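PDB 2HHC: nodulation fucosyltransferase NodZ, which belongs to the nodulation protein Z family of fucosyltransferases and has the two-domain GT-B architecture. Local coordinates for residues A[201-206]-A[232-236]. Numbering follows the deposited sequence.
Sequences VCMAIR and VSGLF
A loop phenylalanine reaches across to a neighbouring helix: the Phe-236 ring lies against Cys-202, Ile-205 and Arg-206. Two helices of a Rossmann-like GT-B domain, 192-209 and 226-235, pack here, linked through strand 217-223. Residues 201-206 are regular α-helix; Phe-236 is extended (phi/psi -141/150°), its N making a weak hydrogen bond to Val-232 O (3.2 Å). Register is set by CA atoms 7.5 Å apart in Cys-202 and Val-232 and 8.6 Å in Ile-205 and Phe-236. With Phe-236 chi1 m and chi2 -84°, Ile-205 CG2 sits over one ring face, a CH-pi contact 3.6 Å from the centroid, while Cys-202 SG (chi1 m) approaches the edge, 5.1 Å from the centroid. That sulfur also meets Leu-235 CD1 at 3.7 Å. Deeper, Ile-205 CD1 touches Val-232 CG1 (3.8 Å); Val-201 and Ile-205 continue onto strands 170-176 and 279-283. No direct hydrogen bond joins the segments; on the solvent-exposed side one water accepts from Arg-206 NH2 (2.9 Å) and donates to Leu-235 O (2.8 Å).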
loop_
_atom_site.group_PDB
_atom_site.type_symbol
_atom_site.label_atom_id
_atom_site.label_comp_id
_atom_site.label_asym_id
_atom_site.label_seq_id
_atom_site.Cartn_x
_atom_site.Cartn_y
_atom_site.Cartn_z
ATOM N N VAL A 201 20.347 3.763 -9.432
ATOM C CA VAL A 201 19.802 2.447 -9.381
ATOM C C VAL A 201 20.850 1.384 -9.620
ATOM O O VAL A 201 20.881 0.370 -8.953
ATOM C CB VAL A 201 18.644 2.272 -10.421
ATOM C CG1 VAL A 201 18.223 0.832 -10.542
ATOM C CG2 VAL A 201 17.429 3.175 -10.015
ATOM N N CYS A 202 21.719 1.630 -10.591
ATOM C CA CYS A 202 22.796 0.691 -10.822
ATOM C C CYS A 202 23.726 0.580 -9.632
ATOM O O CYS A 202 24.144 -0.537 -9.323
ATOM C CB CYS A 202 23.595 1.003 -12.084
ATOM S SG CYS A 202 22.620 0.827 -13.620
ATOM N N MET A 203 24.086 1.709 -9.025
ATOM C CA MET A 203 24.917 1.696 -7.816
ATOM C C MET A 203 24.264 0.889 -6.691
ATOM O O MET A 203 24.943 0.138 -5.980
ATOM C CB MET A 203 25.104 3.124 -7.256
ATOM C CG MET A 203 25.549 4.214 -8.215
ATOM S SD MET A 203 25.878 5.705 -7.250
ATOM C CE MET A 203 24.801 6.981 -7.818
ATOM N N ALA A 204 22.956 1.058 -6.505
ATOM C CA ALA A 204 22.222 0.307 -5.482
ATOM C C ALA A 204 22.263 -1.180 -5.786
ATOM O O ALA A 204 22.451 -1.990 -4.873
ATOM C CB ALA A 204 20.790 0.788 -5.371
ATOM N N ILE A 205 22.059 -1.561 -7.056
ATOM C CA ILE A 205 22.101 -2.974 -7.417
ATOM C C ILE A 205 23.483 -3.575 -7.187
ATOM O O ILE A 205 23.604 -4.661 -6.646
ATOM C CB ILE A 205 21.568 -3.202 -8.855
ATOM C CG1 ILE A 205 20.069 -2.852 -8.961
ATOM C CG2 ILE A 205 21.764 -4.654 -9.300
ATOM C CD1 ILE A 205 19.588 -2.787 -10.380
ATOM N N ARG A 206 24.537 -2.855 -7.571
ATOM C CA ARG A 206 25.906 -3.318 -7.330
ATOM C C ARG A 206 26.135 -3.549 -5.817
ATOM O O ARG A 206 26.739 -4.569 -5.427
ATOM C CB ARG A 206 26.922 -2.345 -7.945
ATOM C CG ARG A 206 26.823 -2.332 -9.463
ATOM C CD ARG A 206 27.737 -1.368 -10.190
ATOM N NE ARG A 206 27.446 -1.459 -11.636
ATOM C CZ ARG A 206 27.135 -0.465 -12.457
ATOM N NH1 ARG A 206 27.204 0.813 -12.067
ATOM N NH2 ARG A 206 26.825 -0.757 -13.717
ATOM N N VAL A 232 18.190 -1.788 -17.249
ATOM C CA VAL A 232 18.656 -2.572 -16.108
ATOM C C VAL A 232 18.870 -4.030 -16.519
ATOM O O VAL A 232 19.902 -4.653 -16.190
ATOM C CB VAL A 232 17.707 -2.469 -14.919
ATOM C CG1 VAL A 232 18.134 -3.461 -13.820
ATOM C CG2 VAL A 232 17.642 -1.038 -14.412
ATOM N N SER A 233 17.999 -4.561 -17.367
ATOM C CA SER A 233 18.158 -5.937 -17.833
ATOM C C SER A 233 19.416 -6.109 -18.638
ATOM O O SER A 233 20.017 -7.197 -18.700
ATOM C CB SER A 233 16.929 -6.367 -18.657
ATOM O OG SER A 233 15.761 -6.330 -17.830
ATOM N N GLY A 234 19.842 -5.070 -19.385
ATOM C CA GLY A 234 21.032 -5.148 -20.211
ATOM C C GLY A 234 22.331 -4.863 -19.472
ATOM O O GLY A 234 23.379 -5.072 -20.017
ATOM N N LEU A 235 22.181 -4.421 -18.199
ATOM C CA LEU A 235 23.332 -4.031 -17.360
ATOM C C LEU A 235 23.708 -5.057 -16.289
ATOM O O LEU A 235 24.847 -4.979 -15.745
ATOM C CB LEU A 235 23.073 -2.662 -16.687
ATOM C CG LEU A 235 23.223 -1.504 -17.694
ATOM C CD1 LEU A 235 22.561 -0.250 -17.206
ATOM C CD2 LEU A 235 24.644 -1.221 -17.989
ATOM N N PHE A 236 22.828 -6.025 -16.013
ATOM C CA PHE A 236 23.048 -7.033 -14.955
ATOM C C PHE A 236 22.563 -8.339 -15.452
ATOM O O PHE A 236 21.620 -8.379 -16.250
ATOM C CB PHE A 236 22.321 -6.654 -13.668
ATOM C CG PHE A 236 22.811 -5.378 -13.069
ATOM C CD1 PHE A 236 23.928 -5.351 -12.240
ATOM C CD2 PHE A 236 22.203 -4.172 -13.393
ATOM C CE1 PHE A 236 24.368 -4.171 -11.723
ATOM C CE2 PHE A 236 22.668 -2.951 -12.885
ATOM C CZ PHE A 236 23.754 -2.951 -12.041
HETATM O O HOH W 1 26.815 -2.992 -15.640
#